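PDB 3OG2: beta-galactosidase, which probably hydrolyses terminal non-reducing beta-D-galactose residues in beta-D-galactosides, as a member of glycoside hydrolase family 35. Local coordinates for residues V77-F89 and A149-I161. Numbering follows the deposited sequence. Where two conformers were deposited one is given.
Sequences VDWALLEGKPGRF and ATDNYVAHIASII
W79 and Y153 meet as an offset stack, the five-membered ring of the indole lying against the phenol with centroids 4.1 Å apart and planes 17° from parallel. Each also lays its CB over the other's ring. CG of W79 stands anti to the backbone N (chi1 175°), which turns the indole across helix 144-163 and carries CZ2 to within 3.3 Å of A149 O. I157 CG2 backs the opposite face of the phenol, whose hydroxyl bonds to P115 O on barrel strand 110-116 and touches V77 CG1 at the ring edge (OH to CG1 3.4 Å). NE1 donates within the indole plane to the anti lone pair of E83 OE1 (2.8 Å); a phenylalanine in place of W79 would probably cost this oxygen that donor and lose the benzo edge that meets A149 O and T150 CG2. The other oxygen, OE2, is gripped from opposite faces of the carboxylate by G87 N and by N152 ND2, the latter bond 3.1 Å long and nearly straight at 175°. Water 1 accepts from Y153 N and lies 2.7 Å from both E83 OE1 and A149 O, while water 2 joins N152 ND2 to G87 O and F89 N. Farther along the helix, H156 CB sits 3.3 Å above the centre of the F89 ring, and F89 CB in turn covers the imidazole. ND1 donates to N152 O, which lies in the imidazole plane, fixing the ring's rotation. The contact thus packs the loop and short helical turn following barrel strand 72-76 on the helix after strand 110-116 in the TIM barrel, with stacked aromatic side chains beside a carboxylate at the indole edge, whose likely negative charge would be stabilised by indole, amide and backbone N-H donors.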
ATOM      1  N   VAL A  77      10.150   4.129  -5.061  1.00  6.22           N
ATOM      2  CA  VAL A  77      11.426   3.973  -4.341  1.00  7.02           C
ATOM      3  C   VAL A  77      11.588   5.195  -3.463  1.00  6.52           C
ATOM      4  O   VAL A  77      11.292   6.318  -3.940  1.00  7.47           O
ATOM      5  CB  VAL A  77      12.618   3.837  -5.293  1.00  7.98           C
ATOM      6  CG1 VAL A  77      13.884   3.607  -4.470  1.00  8.13           C
ATOM      7  CG2 VAL A  77      12.392   2.753  -6.328  1.00  8.51           C
ATOM      8  N   ASP A  78      11.999   5.020  -2.205  1.00  7.15           N
ATOM      9  CA  ASP A  78      12.128   6.126  -1.259  1.00  7.28           C
ATOM     10  C   ASP A  78      13.585   6.531  -1.146  1.00  6.54           C
ATOM     11  O   ASP A  78      14.407   5.843  -0.501  1.00  7.30           O
ATOM     12  CB  ASP A  78      11.548   5.651   0.088  1.00  7.51           C
ATOM     13  CG  ASP A  78      11.544   6.722   1.127  1.00  7.13           C
ATOM     14  OD1 ASP A  78      12.047   7.845   0.944  1.00  8.93           O
ATOM     15  OD2 ASP A  78      10.976   6.438   2.255  1.00  9.31           O
ATOM     16  N   TRP A  79      13.915   7.676  -1.751  1.00  6.72           N
ATOM     17  CA  TRP A  79      15.298   8.176  -1.792  1.00  6.56           C
ATOM     18  C   TRP A  79      15.857   8.303  -0.378  1.00  6.41           C
ATOM     19  O   TRP A  79      17.040   7.977  -0.150  1.00  7.28           O
ATOM     20  CB  TRP A  79      15.234   9.535  -2.531  1.00  7.46           C
ATOM     21  CG  TRP A  79      16.502  10.313  -2.617  1.00  6.49           C
ATOM     22  CD1 TRP A  79      17.820   9.939  -2.358  1.00  6.98           C
ATOM     23  CD2 TRP A  79      16.568  11.694  -3.021  1.00  6.72           C
ATOM     24  NE1 TRP A  79      18.656  10.998  -2.579  1.00  7.06           N
ATOM     25  CE2 TRP A  79      17.922  12.090  -2.984  1.00  7.24           C
ATOM     26  CE3 TRP A  79      15.609  12.625  -3.405  1.00  6.77           C
ATOM     27  CZ2 TRP A  79      18.334  13.371  -3.317  1.00  7.73           C
ATOM     28  CZ3 TRP A  79      15.999  13.899  -3.738  1.00  7.58           C
ATOM     29  CH2 TRP A  79      17.358  14.258  -3.687  1.00  8.59           C
ATOM     30  N   ALA A  80      15.073   8.783   0.570  1.00  6.88           N
ATOM     31  CA  ALA A  80      15.559   9.050   1.934  1.00  7.71           C
ATOM     32  C   ALA A  80      16.148   7.781   2.572  1.00  8.27           C
ATOM     33  O   ALA A  80      16.998   7.902   3.454  1.00 10.19           O
ATOM     34  CB  ALA A  80      14.423   9.572   2.811  1.00  9.04           C
ATOM     35  N   LEU A  81      15.697   6.583   2.142  1.00  6.76           N
ATOM     36  CA  LEU A  81      16.290   5.339   2.707  1.00  7.40           C
ATOM     37  C   LEU A  81      17.566   4.914   2.014  1.00  7.68           C
ATOM     38  O   LEU A  81      18.311   4.133   2.624  1.00  8.85           O
ATOM     39  CB  LEU A  81      15.236   4.215   2.604  1.00  8.36           C
ATOM     40  CG  LEU A  81      14.011   4.436   3.540  1.00  8.45           C
ATOM     41  CD1 LEU A  81      12.946   3.397   3.180  1.00 10.74           C
ATOM     42  CD2 LEU A  81      14.430   4.325   4.985  1.00 11.29           C
ATOM     43  N   LEU A  82      17.761   5.390   0.764  1.00  7.37           N
ATOM     44  CA  LEU A  82      18.893   4.895  -0.031  1.00  7.73           C
ATOM     45  C   LEU A  82      20.038   5.856  -0.106  1.00  8.07           C
ATOM     46  O   LEU A  82      21.124   5.462  -0.565  1.00 10.76           O
ATOM     47  CB  LEU A  82      18.394   4.609  -1.462  1.00  7.60           C
ATOM     48  CG  LEU A  82      17.192   3.672  -1.522  1.00  7.94           C
ATOM     49  CD1 LEU A  82      16.962   3.250  -2.974  1.00  8.72           C
ATOM     50  CD2 LEU A  82      17.373   2.422  -0.663  1.00  9.52           C
ATOM     51  N   GLU A  83      19.873   7.109   0.297  1.00  7.20           N
ATOM     52  CA  GLU A  83      20.993   8.054   0.298  1.00  7.40           C
ATOM     53  C   GLU A  83      20.922   8.888   1.570  1.00  7.67           C
ATOM     54  O   GLU A  83      20.905  10.120   1.546  1.00  9.54           O
ATOM     55  CB  GLU A  83      21.034   8.909  -0.984  1.00  8.48           C
ATOM     56  CG  GLU A  83      22.430   9.504  -1.198  1.00  8.29           C
ATOM     57  CD  GLU A  83      22.503  10.513  -2.320  1.00  8.69           C
ATOM     58  OE1 GLU A  83      21.485  10.913  -2.858  1.00  9.27           O
ATOM     59  OE2 GLU A  83      23.644  10.930  -2.655  1.00 10.50           O
ATOM     60  N   GLY A  84      20.868   8.157   2.705  1.00  8.40           N
ATOM     61  CA  GLY A  84      20.811   8.867   3.988  1.00  9.24           C
ATOM     62  C   GLY A  84      22.023   9.740   4.220  1.00  9.70           C
ATOM     63  O   GLY A  84      21.915  10.776   4.875  1.00  9.36           O
ATOM     64  N   LYS A  85      23.198   9.354   3.714  1.00 10.97           N
ATOM     65  CA  LYS A  85      24.369  10.220   3.713  1.00 12.74           C
ATOM     66  C   LYS A  85      24.585  10.797   2.325  1.00 11.23           C
ATOM     67  O   LYS A  85      24.651   9.991   1.370  1.00  9.94           O
ATOM     68  CB  LYS A  85      25.632   9.448   4.105  1.00 17.51           C
ATOM     69  CG  LYS A  85      26.814  10.366   4.124  1.00 21.12           C
ATOM     70  CD  LYS A  85      27.785  10.303   5.179  1.00 26.16           C
ATOM     71  CE  LYS A  85      29.005  11.249   4.988  1.00 26.46           C
ATOM     72  NZ  LYS A  85      30.217  10.503   5.438  1.00 43.17           N
ATOM     73  N   PRO A  86      24.618  12.091   2.172  1.00 11.15           N
ATOM     74  CA  PRO A  86      24.733  12.655   0.842  1.00 11.85           C
ATOM     75  C   PRO A  86      25.976  12.111   0.148  1.00 10.30           C
ATOM     76  O   PRO A  86      27.073  12.100   0.744  1.00 12.94           O
ATOM     77  CB  PRO A  86      24.871  14.154   1.050  1.00 15.02           C
ATOM     78  CG  PRO A  86      24.602  14.386   2.499  1.00 17.93           C
ATOM     79  CD  PRO A  86      24.554  13.093   3.226  1.00 13.66           C
ATOM     80  N   GLY A  87      25.830  11.645  -1.091  1.00 10.29           N
ATOM     81  CA  GLY A  87      26.937  11.117  -1.846  1.00 11.85           C
ATOM     82  C   GLY A  87      27.144   9.634  -1.669  1.00 11.02           C
ATOM     83  O   GLY A  87      28.023   9.057  -2.342  1.00 15.83           O
ATOM     84  N   ARG A  88      26.386   8.985  -0.804  1.00 10.30           N
ATOM     85  CA  ARG A  88      26.590   7.535  -0.563  1.00 10.65           C
ATOM     86  C   ARG A  88      25.307   6.787  -0.794  1.00  9.13           C
ATOM     87  O   ARG A  88      24.483   6.571   0.072  1.00 12.25           O
ATOM     88  CB  ARG A  88      27.110   7.268   0.845  1.00 13.58           C
ATOM     89  CG  ARG A  88      27.550   5.834   1.050  1.00 25.92           C
ATOM     90  CD  ARG A  88      28.604   5.329   0.091  1.00 43.27           C
ATOM     91  NE  ARG A  88      29.120   4.042   0.561  1.00 42.61           N
ATOM     92  CZ  ARG A  88      28.793   2.817   0.191  1.00 53.47           C
ATOM     93  NH1 ARG A  88      27.859   2.668  -0.753  1.00 76.69           N
ATOM     94  NH2 ARG A  88      29.388   1.763   0.748  1.00 45.95           N
ATOM     95  N   PHE A  89      25.061   6.411  -2.058  1.00  8.83           N
ATOM     96  CA  PHE A  89      23.873   5.648  -2.372  1.00  8.88           C
ATOM     97  C   PHE A  89      24.111   4.233  -1.875  1.00  9.50           C
ATOM     98  O   PHE A  89      25.162   3.634  -2.161  1.00 12.03           O
ATOM     99  CB  PHE A  89      23.718   5.642  -3.888  1.00 10.04           C
ATOM    100  CG  PHE A  89      22.536   4.784  -4.364  1.00  9.67           C
ATOM    101  CD1 PHE A  89      21.256   5.372  -4.454  1.00  9.57           C
ATOM    102  CD2 PHE A  89      22.729   3.454  -4.716  1.00  9.55           C
ATOM    103  CE1 PHE A  89      20.166   4.619  -4.869  1.00  9.23           C
ATOM    104  CE2 PHE A  89      21.634   2.704  -5.125  1.00  9.70           C
ATOM    105  CZ  PHE A  89      20.378   3.299  -5.218  1.00  9.43           C
ATOM    106  N   ALA A 149      21.594  17.988  -6.374  1.00  9.65           N
ATOM    107  CA  ALA A 149      21.419  17.124  -5.198  1.00  8.84           C
ATOM    108  C   ALA A 149      20.720  15.810  -5.559  1.00  7.85           C
ATOM    109  O   ALA A 149      20.925  14.833  -4.841  1.00  9.52           O
ATOM    110  CB  ALA A 149      20.628  17.836  -4.109  1.00 10.77           C
ATOM    111  N   THR A 150      19.935  15.781  -6.647  1.00  7.32           N
ATOM    112  CA  THR A 150      19.202  14.555  -7.037  1.00  7.10           C
ATOM    113  C   THR A 150      20.001  13.645  -7.965  1.00  7.52           C
ATOM    114  O   THR A 150      19.599  12.496  -8.223  1.00  8.34           O
ATOM    115  CB  THR A 150      17.879  14.877  -7.750  1.00  7.22           C
ATOM    116  OG1 THR A 150      18.130  15.421  -9.056  1.00  8.08           O
ATOM    117  CG2 THR A 150      16.977  15.805  -6.964  1.00  8.69           C
ATOM    118  N   ASP A 151      21.104  14.163  -8.518  1.00  8.56           N
ATOM    119  CA  ASP A 151      21.745  13.453  -9.627  1.00  8.17           C
ATOM    120  C   ASP A 151      22.279  12.094  -9.218  1.00  8.06           C
ATOM    121  O   ASP A 151      22.132  11.112  -9.974  1.00  8.76           O
ATOM    122  CB  ASP A 151      22.949  14.239 -10.178  1.00  8.86           C
ATOM    123  CG  ASP A 151      22.529  15.420 -11.046  1.00 10.22           C
ATOM    124  OD1 ASP A 151      21.434  15.409 -11.648  1.00 11.98           O
ATOM    125  OD2 ASP A 151      23.368  16.344 -11.183  1.00 12.59           O
ATOM    126  N   ASN A 152      22.952  11.977  -8.095  1.00  8.74           N
ATOM    127  CA  ASN A 152      23.552  10.706  -7.707  1.00  8.12           C
ATOM    128  C   ASN A 152      22.453   9.674  -7.482  1.00  7.53           C
ATOM    129  O   ASN A 152      22.596   8.519  -7.935  1.00  9.05           O
ATOM    130  CB  ASN A 152      24.378  10.926  -6.420  1.00  9.50           C
ATOM    131  CG  ASN A 152      25.170   9.678  -6.061  1.00 10.26           C
ATOM    132  OD1 ASN A 152      25.826   9.050  -6.889  1.00 11.43           O
ATOM    133  ND2 ASN A 152      25.143   9.308  -4.778  1.00 11.06           N
ATOM    134  N   TYR A 153      21.381  10.030  -6.811  1.00  7.52           N
ATOM    135  CA  TYR A 153      20.302   9.075  -6.566  1.00  7.98           C
ATOM    136  C   TYR A 153      19.705   8.646  -7.876  1.00  6.76           C
ATOM    137  O   TYR A 153      19.516   7.435  -8.108  1.00  8.24           O
ATOM    138  CB  TYR A 153      19.221   9.770  -5.675  1.00  8.53           C
ATOM    139  CG  TYR A 153      17.951   8.963  -5.659  1.00  7.94           C
ATOM    140  CD1 TYR A 153      17.879   7.720  -4.979  1.00  8.20           C
ATOM    141  CD2 TYR A 153      16.805   9.418  -6.307  1.00  7.47           C
ATOM    142  CE1 TYR A 153      16.658   6.989  -4.996  1.00  7.00           C
ATOM    143  CE2 TYR A 153      15.640   8.709  -6.327  1.00  7.21           C
ATOM    144  CZ  TYR A 153      15.565   7.496  -5.667  1.00  7.53           C
ATOM    145  OH  TYR A 153      14.393   6.787  -5.674  1.00  9.14           O
ATOM    146  N   VAL A 154      19.385   9.572  -8.779  1.00  7.80           N
ATOM    147  CA  VAL A 154      18.707   9.110 -10.010  1.00  7.49           C
ATOM    148  C   VAL A 154      19.629   8.277 -10.846  1.00  8.02           C
ATOM    149  O   VAL A 154      19.225   7.234 -11.406  1.00  8.62           O
ATOM    150  CB  VAL A 154      18.085  10.274 -10.810  1.00  8.55           C
ATOM    151  CG1 VAL A 154      17.387   9.715 -12.036  1.00 10.14           C
ATOM    152  CG2 VAL A 154      17.125  11.063  -9.885  1.00  9.06           C
ATOM    153  N   ALA A 155      20.917   8.652 -10.938  1.00  8.29           N
ATOM    154  CA  ALA A 155      21.841   7.866 -11.728  1.00  9.34           C
ATOM    155  C   ALA A 155      21.888   6.435 -11.238  1.00  9.08           C
ATOM    156  O   ALA A 155      21.902   5.491 -12.046  1.00 10.96           O
ATOM    157  CB  ALA A 155      23.224   8.515 -11.690  1.00 10.38           C
ATOM    158  N   HIS A 156      21.921   6.256  -9.917  1.00  7.72           N
ATOM    159  CA  HIS A 156      22.002   4.917  -9.363  1.00  7.67           C
ATOM    160  C   HIS A 156      20.685   4.169  -9.501  1.00  8.00           C
ATOM    161  O   HIS A 156      20.643   3.019  -9.971  1.00  8.83           O
ATOM    162  CB  HIS A 156      22.379   4.966  -7.850  1.00  8.35           C
ATOM    163  CG  HIS A 156      23.844   5.169  -7.692  1.00 10.02           C
ATOM    164  ND1 HIS A 156      24.486   6.405  -7.713  1.00 12.88           N
ATOM    165  CD2 HIS A 156      24.805   4.228  -7.468  1.00 12.91           C
ATOM    166  CE1 HIS A 156      25.805   6.197  -7.538  1.00 14.60           C
ATOM    167  NE2 HIS A 156      26.013   4.888  -7.391  1.00 15.12           N
ATOM    168  N   ILE A 157      19.561   4.786  -9.061  1.00  7.78           N
ATOM    169  CA  ILE A 157      18.310   4.009  -9.047  1.00  7.59           C
ATOM    170  C   ILE A 157      17.800   3.777 -10.460  1.00  7.56           C
ATOM    171  O   ILE A 157      17.249   2.702 -10.757  1.00  8.34           O
ATOM    172  CB  ILE A 157      17.255   4.679  -8.136  1.00  7.80           C
ATOM    173  CG1 ILE A 157      16.176   3.664  -7.726  1.00  9.41           C
ATOM    174  CG2 ILE A 157      16.602   5.917  -8.777  1.00  8.51           C
ATOM    175  CD1 ILE A 157      16.664   2.574  -6.794  1.00 10.25           C
ATOM    176  N   ALA A 158      17.956   4.741 -11.375  1.00  7.85           N
ATOM    177  CA  ALA A 158      17.446   4.530 -12.723  1.00  8.21           C
ATOM    178  C   ALA A 158      18.322   3.541 -13.425  1.00  8.53           C
ATOM    179  O   ALA A 158      17.802   2.823 -14.292  1.00  9.70           O
ATOM    180  CB  ALA A 158      17.297   5.852 -13.464  1.00  8.69           C
ATOM    181  N   SER A 159      19.604   3.407 -13.079  1.00  8.63           N
ATOM    182  CA  SER A 159      20.369   2.327 -13.737  0.50  9.78           C
ATOM    183  C   SER A 159      19.987   0.961 -13.181  1.00  8.30           C
ATOM    184  O   SER A 159      19.946   0.006 -13.955  1.00  9.54           O
ATOM    185  CB  SER A 159      21.849   2.603 -13.600  0.50 10.87           C
ATOM    186  OG  SER A 159      22.314   2.484 -12.286  0.50 23.41           O
ATOM    187  N   ILE A 160      19.648   0.863 -11.881  1.00  8.34           N
ATOM    188  CA  ILE A 160      19.116  -0.387 -11.330  1.00  8.25           C
ATOM    189  C   ILE A 160      17.823  -0.751 -12.028  1.00  7.68           C
ATOM    190  O   ILE A 160      17.617  -1.890 -12.454  1.00  9.16           O
ATOM    191  CB  ILE A 160      18.900  -0.213  -9.814  1.00  8.93           C
ATOM    192  CG1 ILE A 160      20.251  -0.270  -9.064  1.00  9.87           C
ATOM    193  CG2 ILE A 160      17.939  -1.237  -9.237  1.00 11.11           C
ATOM    194  CD1 ILE A 160      20.216   0.267  -7.657  1.00 10.89           C
ATOM    195  N   ILE A 161      16.925   0.217 -12.187  1.00  7.86           N
ATOM    196  CA  ILE A 161      15.650  -0.057 -12.874  0.50  7.75           C
ATOM    197  C   ILE A 161      15.910  -0.409 -14.323  1.00  7.36           C
ATOM    198  O   ILE A 161      15.257  -1.271 -14.922  1.00  8.52           O
ATOM    199  CB  ILE A 161      14.759   1.164 -12.680  0.50  7.05           C
ATOM    200  CG1 ILE A 161      14.367   1.338 -11.188  0.50  7.79           C
ATOM    201  CG2 ILE A 161      13.515   1.140 -13.551  0.50  6.27           C
ATOM    202  CD1 ILE A 161      13.438   2.539 -11.005  0.50 12.94           C
TER
HETATM  203  O   HOH W   1      21.496  12.216  -5.181  1.00  9.85           O
HETATM  204  O   HOH W   2      27.026   6.982  -4.116  1.00 14.43           O